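PDB 5TA0: glycoside Hydrolase from Bacteroides uniformis, which probably hydrolyses agarose chains as a family GH86 enzyme and is captured here as a variant in complex with neoagarooctaose. Local coordinates for residues A[336-341]-A[395-400]; A[373-378]-A[385-390]; A[377-382]-A[399-404]. One frame throughout, in Å; residues are numbered along the deposited sequence.

Interaction 1: residues A[336-341]-A[395-400]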
loop_
_atom_site.group_PDB
_atom_site.type_symbol
_atom_site.label_atom_id
_atom_site.label_comp_id
_atom_site.label_asym_id
_atom_site.label_seq_id
_atom_site.Cartn_x
_atom_site.Cartn_y
_atom_site.Cartn_z
ATOM N N LYS A 336 9.392 12.745 20.207
ATOM C CA LYS A 336 8.569 12.747 21.401
ATOM C C LYS A 336 8.313 11.312 21.828
ATOM O O LYS A 336 8.417 10.386 21.015
ATOM C CB LYS A 336 7.236 13.436 21.115
ATOM C CG LYS A 336 7.323 14.946 20.991
ATOM C CD LYS A 336 6.052 15.491 20.371
ATOM C CE LYS A 336 5.751 16.918 20.766
ATOM N NZ LYS A 336 4.277 17.053 20.845
ATOM N N PRO A 337 7.949 11.108 23.102
ATOM C CA PRO A 337 7.532 9.785 23.545
ATOM C C PRO A 337 6.196 9.406 22.901
ATOM O O PRO A 337 5.585 10.219 22.198
ATOM C CB PRO A 337 7.399 9.947 25.063
ATOM C CG PRO A 337 7.092 11.389 25.251
ATOM C CD PRO A 337 7.841 12.109 24.193
ATOM N N TRP A 338 5.757 8.187 23.143
ATOM C CA TRP A 338 4.476 7.711 22.610
ATOM C C TRP A 338 3.317 8.605 23.027
ATOM O O TRP A 338 3.302 9.145 24.143
ATOM C CB TRP A 338 4.243 6.257 23.037
ATOM C CG TRP A 338 2.879 5.761 22.716
ATOM C CD1 TRP A 338 2.433 5.276 21.509
ATOM C CD2 TRP A 338 1.758 5.747 23.599
ATOM N NE1 TRP A 338 1.099 4.969 21.607
ATOM C CE2 TRP A 338 0.658 5.247 22.877
ATOM C CE3 TRP A 338 1.567 6.142 24.942
ATOM C CZ2 TRP A 338 -0.612 5.114 23.447
ATOM C CZ3 TRP A 338 0.329 5.986 25.508
ATOM C CH2 TRP A 338 -0.751 5.470 24.771
ATOM N N SER A 339 2.345 8.769 22.146
ATOM C CA SER A 339 1.052 9.322 22.531
ATOM C C SER A 339 -0.083 8.696 21.753
ATOM O O SER A 339 0.102 8.266 20.603
ATOM C CB SER A 339 0.994 10.830 22.336
ATOM O OG SER A 339 1.112 11.185 20.976
ATOM N N PRO A 340 -1.289 8.714 22.317
ATOM C CA PRO A 340 -2.441 8.309 21.545
ATOM C C PRO A 340 -2.613 9.151 20.285
ATOM O O PRO A 340 -3.002 8.611 19.231
ATOM C CB PRO A 340 -3.604 8.522 22.517
ATOM C CG PRO A 340 -2.987 8.289 23.871
ATOM C CD PRO A 340 -1.617 8.874 23.755
ATOM N N TYR A 341 -2.332 10.446 20.353
ATOM C CA TYR A 341 -2.462 11.312 19.190
ATOM C C TYR A 341 -1.534 10.892 18.044
ATOM O O TYR A 341 -1.941 10.871 16.853
ATOM C CB TYR A 341 -2.219 12.776 19.553
ATOM C CG TYR A 341 -2.375 13.707 18.393
ATOM C CD1 TYR A 341 -3.620 13.923 17.807
ATOM C CD2 TYR A 341 -1.282 14.367 17.860
ATOM C CE1 TYR A 341 -3.766 14.776 16.729
ATOM C CE2 TYR A 341 -1.414 15.225 16.781
ATOM C CZ TYR A 341 -2.661 15.435 16.215
ATOM O OH TYR A 341 -2.755 16.295 15.147
ATOM N N GLU A 395 3.051 -0.067 29.829
ATOM C CA GLU A 395 1.922 0.549 30.524
ATOM C C GLU A 395 2.229 1.934 31.083
ATOM O O GLU A 395 1.330 2.753 31.160
ATOM C CB GLU A 395 1.324 -0.357 31.600
ATOM C CG GLU A 395 2.234 -0.745 32.740
ATOM C CD GLU A 395 1.672 -1.887 33.593
ATOM O OE1 GLU A 395 2.474 -2.749 34.042
ATOM O OE2 GLU A 395 0.427 -1.942 33.790
ATOM N N ASN A 396 3.477 2.228 31.423
ATOM C CA ASN A 396 3.777 3.550 31.991
ATOM C C ASN A 396 4.225 4.584 30.969
ATOM O O ASN A 396 4.551 5.713 31.330
ATOM C CB ASN A 396 4.806 3.407 33.106
ATOM C CG ASN A 396 4.291 2.584 34.275
ATOM O OD1 ASN A 396 3.109 2.654 34.631
ATOM N ND2 ASN A 396 5.151 1.760 34.836
ATOM N N GLU A 397 4.282 4.223 29.680
ATOM C CA GLU A 397 4.532 5.213 28.645
ATOM C C GLU A 397 3.319 6.161 28.585
ATOM O O GLU A 397 2.195 5.706 28.766
ATOM C CB GLU A 397 4.729 4.560 27.250
ATOM C CG GLU A 397 5.997 3.732 27.112
ATOM C CD GLU A 397 6.198 3.206 25.709
ATOM O OE1 GLU A 397 6.299 1.973 25.577
ATOM O OE2 GLU A 397 6.255 4.005 24.769
ATOM N N PRO A 398 3.521 7.458 28.353
ATOM C CA PRO A 398 4.795 8.086 27.950
ATOM C C PRO A 398 5.765 8.536 29.054
ATOM O O PRO A 398 6.874 8.955 28.737
ATOM C CB PRO A 398 4.321 9.335 27.209
ATOM C CG PRO A 398 3.066 9.685 27.922
ATOM C CD PRO A 398 2.391 8.395 28.220
ATOM N N GLU A 399 5.349 8.454 30.304
ATOM C CA GLU A 399 6.182 8.989 31.385
ATOM C C GLU A 399 7.486 8.211 31.533
ATOM O O GLU A 399 8.549 8.807 31.672
ATOM C CB GLU A 399 5.407 9.020 32.690
ATOM C CG GLU A 399 4.378 10.145 32.718
ATOM C CD GLU A 399 3.110 9.843 31.930
ATOM O OE1 GLU A 399 2.790 8.646 31.686
ATOM O OE2 GLU A 399 2.432 10.826 31.554
ATOM N N SER A 400 7.402 6.882 31.425
ATOM C CA SER A 400 8.594 6.058 31.451
ATOM C C SER A 400 8.374 4.787 30.651
ATOM O O SER A 400 7.237 4.298 30.508
ATOM C CB SER A 400 9.005 5.699 32.873
ATOM O OG SER A 400 8.036 4.927 33.529
HETATM O O HOH W 1 7.124 6.544 25.160
#
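P337 and W338, on the run-up to helix 340-358, pack against E397 and P398 in the loop that leads from strand 392-394 to strand 405-407. The peptide bond between E397 and P398 is cis, and the proline ring it presents makes most of the apolar contact with the other segment. CB of P398 lies 3.2 Å from the carbonyl O of W338, a close C-H to oxygen approach, and CB of P337 comes to 3.8 Å from the same P398 CB. At the far end of the ring, P398 CD sits at the edge of the indole, near its plane, 4.1 Å from W338 CE3. The indole gets there because its CG is anti to the backbone N (chi1 171°), which carries the six-membered ring out toward the cis-proline loop; one of its faces is backed by P340 N, toward the rim.

Helix 340-358 belongs to the alpha/beta barrel, following strand 321-326 and preceding strand 364-369. S339 is its N-cap, with OG bonded to the backbone N of R342, while W338 NE1 is held by D343 in the first turn, so the indole is tied to the helix it precedes.

The polar link between the segments runs through a water. It accepts from W338 N at 2.9 Å and donates to E397 OE2 at 2.7 Å. The same OE2 lies 3.5 Å from W338 CB and forms a salt bridge with R390 NH2, so it has two polar partners; OE1 takes the backbone N of R394. With both oxygens engaged, the carboxylate of E397 is fixed in its rotation, and the nearby arginine would be expected to keep it ionised.

Interaction 2: residues A[373-378]-A[385-390]; sequences LKSEWG and LAHTAR. With GAL (beta-D-galactopyranose), chain C.
The W377 indole has S375 CB on one face, 3.5 Å above its plane toward the rim, and the galactose on the opposite face. H387 offers a face to the same S375 CB, a CH-pi contact 4.1 Å from the ring centroid, and has A389 CA at its edge. H387 and W377 form an offset edge-to-face pair: the imidazole edge points toward the indole face, with planes at 80°, and H387 CD2 is 3.8 Å from W377 CH2.

Stacking of a sugar on an aromatic ring is the classic platform of glycan-binding clefts. Here C1, C3 and C5 of the galactose lie nearest the indole, with W377 CZ2 at 3.6 Å from C1. H387, also in the glycan pocket, touches another galactose, and its ND1 accepts from A389 N, which steadies the ring.

Farther from the sugar, A386 CB lies over the centre of the R390 guanidinium, and K374 O, at its edge, is only 3.1 Å from R390 CD. R390 bends at chi3 (-65°), and its NE bonds to H387 O. Two waters span the segments: one links K374 O to R390 NH1, the other S375 O to H387 N. R390 NH2 pairs with E397.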
loop_
_atom_site.group_PDB
_atom_site.type_symbol
_atom_site.label_atom_id
_atom_site.label_comp_id
_atom_site.label_asym_id
_atom_site.label_seq_id
_atom_site.Cartn_x
_atom_site.Cartn_y
_atom_site.Cartn_z
ATOM N N LEU A 373 5.239 -5.220 15.923
ATOM C CA LEU A 373 4.644 -5.679 17.171
ATOM C C LEU A 373 5.151 -4.891 18.370
ATOM O O LEU A 373 4.351 -4.379 19.151
ATOM C CB LEU A 373 4.928 -7.177 17.380
ATOM C CG LEU A 373 4.318 -7.782 18.657
ATOM C CD1 LEU A 373 2.824 -7.820 18.551
ATOM C CD2 LEU A 373 4.862 -9.188 18.897
ATOM N N LYS A 374 6.464 -4.800 18.499
ATOM C CA LYS A 374 7.083 -4.296 19.730
ATOM C C LYS A 374 8.389 -3.559 19.497
ATOM O O LYS A 374 8.632 -2.504 20.087
ATOM C CB LYS A 374 7.313 -5.467 20.707
ATOM C CG LYS A 374 7.911 -5.041 22.052
ATOM C CD LYS A 374 8.089 -6.158 23.070
ATOM C CE LYS A 374 6.775 -6.757 23.510
ATOM N NZ LYS A 374 6.957 -7.850 24.511
ATOM N N SER A 375 9.270 -4.131 18.690
ATOM C CA SER A 375 10.528 -3.484 18.313
ATOM C C SER A 375 11.263 -2.859 19.506
ATOM O O SER A 375 11.637 -1.693 19.468
ATOM C CB SER A 375 10.264 -2.444 17.227
ATOM O OG SER A 375 9.718 -3.125 16.105
ATOM N N GLU A 376 11.470 -3.667 20.545
ATOM C CA GLU A 376 12.268 -3.295 21.721
ATOM C C GLU A 376 13.654 -2.794 21.322
ATOM O O GLU A 376 14.171 -1.836 21.893
ATOM C CB GLU A 376 12.414 -4.513 22.638
ATOM C CG GLU A 376 13.025 -4.210 23.990
ATOM C CD GLU A 376 11.980 -4.014 25.068
ATOM O OE1 GLU A 376 12.286 -3.347 26.075
ATOM O OE2 GLU A 376 10.852 -4.545 24.923
ATOM N N TRP A 377 14.241 -3.425 20.311
ATOM C CA TRP A 377 15.537 -3.018 19.751
ATOM C C TRP A 377 15.573 -1.553 19.297
ATOM O O TRP A 377 16.651 -0.972 19.162
ATOM C CB TRP A 377 15.954 -3.926 18.544
ATOM C CG TRP A 377 14.907 -3.994 17.477
ATOM C CD1 TRP A 377 14.011 -5.030 17.270
ATOM C CD2 TRP A 377 14.596 -3.006 16.481
ATOM N NE1 TRP A 377 13.187 -4.723 16.249
ATOM C CE2 TRP A 377 13.498 -3.498 15.742
ATOM C CE3 TRP A 377 15.122 -1.755 16.145
ATOM C CZ2 TRP A 377 12.938 -2.782 14.679
ATOM C CZ3 TRP A 377 14.545 -1.032 15.087
ATOM C CH2 TRP A 377 13.463 -1.563 14.374
ATOM N N GLY A 378 14.406 -0.963 19.031
ATOM C CA GLY A 378 14.304 0.405 18.582
ATOM C C GLY A 378 14.211 1.416 19.709
ATOM O O GLY A 378 14.134 2.617 19.425
ATOM N N LEU A 385 13.540 7.380 23.833
ATOM C CA LEU A 385 12.594 7.282 22.700
ATOM C C LEU A 385 12.415 5.861 22.212
ATOM O O LEU A 385 13.385 5.199 21.825
ATOM C CB LEU A 385 13.040 8.174 21.537
ATOM C CG LEU A 385 13.058 9.691 21.837
ATOM C CD1 LEU A 385 13.663 10.437 20.659
ATOM C CD2 LEU A 385 11.671 10.236 22.169
ATOM N N ALA A 386 11.158 5.416 22.230
ATOM C CA ALA A 386 10.741 4.127 21.717
ATOM C C ALA A 386 10.425 4.223 20.242
ATOM O O ALA A 386 10.277 5.291 19.673
ATOM C CB ALA A 386 9.519 3.670 22.469
ATOM N N HIS A 387 10.288 3.060 19.621
ATOM C CA HIS A 387 9.933 2.957 18.214
ATOM C C HIS A 387 8.585 3.648 17.974
ATOM O O HIS A 387 7.652 3.505 18.763
ATOM C CB HIS A 387 9.872 1.477 17.822
ATOM C CG HIS A 387 9.806 1.239 16.355
ATOM N ND1 HIS A 387 8.639 1.366 15.638
ATOM C CD2 HIS A 387 10.755 0.859 15.472
ATOM C CE1 HIS A 387 8.868 1.038 14.376
ATOM N NE2 HIS A 387 10.151 0.766 14.243
ATOM N N THR A 388 8.488 4.378 16.870
ATOM C CA THR A 388 7.315 5.219 16.634
ATOM C C THR A 388 6.095 4.521 15.992
ATOM O O THR A 388 5.073 5.152 15.809
ATOM C CB THR A 388 7.678 6.476 15.824
ATOM O OG1 THR A 388 8.143 6.082 14.537
ATOM C CG2 THR A 388 8.753 7.308 16.553
ATOM N N ALA A 389 6.177 3.228 15.706
ATOM C CA ALA A 389 5.076 2.487 15.038
ATOM C C ALA A 389 4.923 1.080 15.603
ATOM O O ALA A 389 5.316 0.093 14.964
ATOM C CB ALA A 389 5.327 2.455 13.542
ATOM N N ARG A 390 4.386 1.000 16.815
ATOM C CA ARG A 390 4.246 -0.241 17.578
ATOM C C ARG A 390 2.807 -0.582 17.905
ATOM O O ARG A 390 2.045 0.280 18.302
ATOM C CB ARG A 390 5.005 -0.156 18.914
ATOM C CG ARG A 390 6.510 -0.076 18.802
ATOM C CD ARG A 390 7.124 0.176 20.152
ATOM N NE ARG A 390 6.710 1.496 20.631
ATOM C CZ ARG A 390 6.566 1.850 21.909
ATOM N NH1 ARG A 390 6.868 1.032 22.901
ATOM N NH2 ARG A 390 6.077 3.059 22.163
HETATM C C1 GAL C . 14.558 -3.879 11.651
HETATM C C2 GAL C . 14.765 -5.325 12.112
HETATM C C3 GAL C . 15.663 -5.416 13.351
HETATM C C4 GAL C . 16.929 -4.595 13.142
HETATM C C5 GAL C . 16.549 -3.170 12.744
HETATM C C6 GAL C . 17.757 -2.263 12.522
HETATM O O2 GAL C . 13.474 -5.874 12.381
HETATM O O3 GAL C . 15.950 -6.792 13.665
HETATM O O4 GAL C . 17.705 -5.159 12.071
HETATM O O5 GAL C . 15.797 -3.194 11.521
HETATM O O6 GAL C . 17.329 -0.950 12.119
HETATM O O HOH W 2 8.909 -1.199 22.535
HETATM O O HOH W 3 10.734 0.541 21.133
#

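Interaction 3: residues A[377-382]-A[399-404]; sequences WGYNPK and ESFTGE. With GAL (beta-D-galactopyranose), chain C.
Two residues on from the sugar platform W377, Y379 lays its ring flat against F401. The offset stack is nearly parallel, with planes at 6° and centroids 3.8 Å apart. Each CG is anti to its backbone N (chi1 -179° in Y379, -170° in F401), which sends each ring out from its loop, and the two overlap head to tail. As a result the phenol end of Y379 overlies the root of F401: Y379 CE1 is 3.4 Å from F401 CG, and Y379 OH is 3.5 Å from F401 CB. At the other end Y379 CG is 3.5 Å from F401 CE2. F401 also receives a cation-pi contact from R394.

Next along the chain, N380 bends its own backbone: OD1 accepts from K382 N at 3.0 Å, an Asx turn spanning P381; the donor stands well above the carbonyl plane.

On the facing segment, F401 sits at a sharp bend. S400 O takes a weak bond from T402 N, and the hydroxyls S400 OG and T402 OG1 pair at 2.8 Å; T402 OG1 also bonds to N396 ND2. The arrangement is thus a surface aromatic stack joining the loop between strands 364-369 and 392-394 to the loop between strands 392-394 and 405-407, one arm turned by an Asx turn and the other carrying its ring at the centre of an inverse gamma turn.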
loop_
_atom_site.group_PDB
_atom_site.type_symbol
_atom_site.label_atom_id
_atom_site.label_comp_id
_atom_site.label_asym_id
_atom_site.label_seq_id
_atom_site.Cartn_x
_atom_site.Cartn_y
_atom_site.Cartn_z
ATOM N N TRP A 377 14.241 -3.425 20.311
ATOM C CA TRP A 377 15.537 -3.018 19.751
ATOM C C TRP A 377 15.573 -1.553 19.297
ATOM O O TRP A 377 16.651 -0.972 19.162
ATOM C CB TRP A 377 15.954 -3.926 18.544
ATOM C CG TRP A 377 14.907 -3.994 17.477
ATOM C CD1 TRP A 377 14.011 -5.030 17.270
ATOM C CD2 TRP A 377 14.596 -3.006 16.481
ATOM N NE1 TRP A 377 13.187 -4.723 16.249
ATOM C CE2 TRP A 377 13.498 -3.498 15.742
ATOM C CE3 TRP A 377 15.122 -1.755 16.145
ATOM C CZ2 TRP A 377 12.938 -2.782 14.679
ATOM C CZ3 TRP A 377 14.545 -1.032 15.087
ATOM C CH2 TRP A 377 13.463 -1.563 14.374
ATOM N N GLY A 378 14.406 -0.963 19.031
ATOM C CA GLY A 378 14.304 0.405 18.582
ATOM C C GLY A 378 14.211 1.416 19.709
ATOM O O GLY A 378 14.134 2.617 19.425
ATOM N N TYR A 379 14.179 0.949 20.954
ATOM C CA TYR A 379 14.219 1.848 22.129
ATOM C C TYR A 379 15.638 2.310 22.371
ATOM O O TYR A 379 16.543 1.490 22.468
ATOM C CB TYR A 379 13.699 1.152 23.379
ATOM C CG TYR A 379 13.725 2.068 24.579
ATOM C CD1 TYR A 379 12.753 3.043 24.721
ATOM C CD2 TYR A 379 14.728 1.970 25.545
ATOM C CE1 TYR A 379 12.760 3.913 25.778
ATOM C CE2 TYR A 379 14.729 2.841 26.641
ATOM C CZ TYR A 379 13.738 3.818 26.732
ATOM O OH TYR A 379 13.705 4.711 27.830
ATOM N N ASN A 380 15.828 3.624 22.484
ATOM C CA ASN A 380 17.159 4.215 22.703
ATOM C C ASN A 380 17.234 4.705 24.150
ATOM O O ASN A 380 16.588 5.701 24.479
ATOM C CB ASN A 380 17.378 5.366 21.745
ATOM C CG ASN A 380 18.784 5.953 21.836
ATOM O OD1 ASN A 380 19.576 5.563 22.686
ATOM N ND2 ASN A 380 19.086 6.889 20.949
ATOM N N PRO A 381 18.004 4.026 25.024
ATOM C CA PRO A 381 18.083 4.470 26.412
ATOM C C PRO A 381 18.763 5.824 26.590
ATOM O O PRO A 381 18.546 6.444 27.602
ATOM C CB PRO A 381 18.874 3.364 27.108
ATOM C CG PRO A 381 19.695 2.794 26.027
ATOM C CD PRO A 381 18.816 2.807 24.810
ATOM N N LYS A 382 19.553 6.279 25.633
ATOM C CA LYS A 382 20.152 7.597 25.792
ATOM C C LYS A 382 19.102 8.711 25.760
ATOM O O LYS A 382 19.196 9.672 26.534
ATOM C CB LYS A 382 21.194 7.886 24.751
ATOM C CG LYS A 382 21.908 9.201 25.076
ATOM C CD LYS A 382 23.221 9.314 24.396
ATOM C CE LYS A 382 23.774 10.715 24.533
ATOM N NZ LYS A 382 24.386 10.986 25.873
ATOM N N GLU A 399 5.349 8.454 30.304
ATOM C CA GLU A 399 6.182 8.989 31.385
ATOM C C GLU A 399 7.486 8.211 31.533
ATOM O O GLU A 399 8.549 8.807 31.672
ATOM C CB GLU A 399 5.407 9.020 32.690
ATOM C CG GLU A 399 4.378 10.145 32.718
ATOM C CD GLU A 399 3.110 9.843 31.930
ATOM O OE1 GLU A 399 2.790 8.646 31.686
ATOM O OE2 GLU A 399 2.432 10.826 31.554
ATOM N N SER A 400 7.402 6.882 31.425
ATOM C CA SER A 400 8.594 6.058 31.451
ATOM C C SER A 400 8.374 4.787 30.651
ATOM O O SER A 400 7.237 4.298 30.508
ATOM C CB SER A 400 9.005 5.699 32.873
ATOM O OG SER A 400 8.036 4.927 33.529
ATOM N N PHE A 401 9.488 4.247 30.187
ATOM C CA PHE A 401 9.485 2.999 29.426
ATOM C C PHE A 401 9.566 1.842 30.441
ATOM O O PHE A 401 10.566 1.131 30.525
ATOM C CB PHE A 401 10.635 3.034 28.429
ATOM C CG PHE A 401 10.611 1.912 27.413
ATOM C CD1 PHE A 401 9.625 1.850 26.438
ATOM C CD2 PHE A 401 11.611 0.946 27.418
ATOM C CE1 PHE A 401 9.638 0.836 25.488
ATOM C CE2 PHE A 401 11.621 -0.072 26.474
ATOM C CZ PHE A 401 10.636 -0.120 25.512
ATOM N N THR A 402 8.490 1.668 31.199
ATOM C CA THR A 402 8.445 0.654 32.263
ATOM C C THR A 402 7.055 0.076 32.330
ATOM O O THR A 402 6.091 0.685 31.846
ATOM C CB THR A 402 8.813 1.236 33.655
ATOM O OG1 THR A 402 7.838 2.223 34.039
ATOM C CG2 THR A 402 10.252 1.807 33.662
ATOM N N GLY A 403 6.953 -1.090 32.962
ATOM C CA GLY A 403 5.692 -1.783 33.098
ATOM C C GLY A 403 5.512 -2.776 31.958
ATOM O O GLY A 403 6.291 -2.786 30.997
ATOM N N GLU A 404 4.494 -3.610 32.079
ATOM C CA GLU A 404 4.209 -4.610 31.061
ATOM C C GLU A 404 3.607 -3.964 29.832
ATOM O O GLU A 404 3.007 -2.897 29.892
ATOM C CB GLU A 404 3.232 -5.649 31.595
ATOM C CG GLU A 404 3.760 -6.425 32.789
ATOM C CD GLU A 404 3.075 -7.763 32.951
ATOM O OE1 GLU A 404 1.833 -7.764 33.168
ATOM O OE2 GLU A 404 3.784 -8.789 32.839
HETATM C C1 GAL C . 14.558 -3.879 11.651
HETATM C C2 GAL C . 14.765 -5.325 12.112
HETATM C C3 GAL C . 15.663 -5.416 13.351
HETATM C C4 GAL C . 16.929 -4.595 13.142
HETATM C C5 GAL C . 16.549 -3.170 12.744
HETATM C C6 GAL C . 17.757 -2.263 12.522
HETATM O O2 GAL C . 13.474 -5.874 12.381
HETATM O O3 GAL C . 15.950 -6.792 13.665
HETATM O O4 GAL C . 17.705 -5.159 12.071
HETATM O O5 GAL C . 15.797 -3.194 11.521
HETATM O O6 GAL C . 17.329 -0.950 12.119
#

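The three contacts form one connected patch on the glycan side of the barrel, with centres 9 to 12 Å apart. Interaction 2 is nested in the chain loop closed by interaction 1, and they join through the salt bridge of E397 OE2 with R390 NH2, 2.8 Å. Interactions 2 and 3 share W377 and G378, and L385 O lies 3.0 Å from N380 N, a probable hydrogen bond. Interactions 1 and 3 share E399 and S400, and E395 N sits 2.8 Å from E404 O. Only interaction 2 places residues of both its segments in the sugar pocket; the W338 side chain lies about 13 Å from a bound galactose.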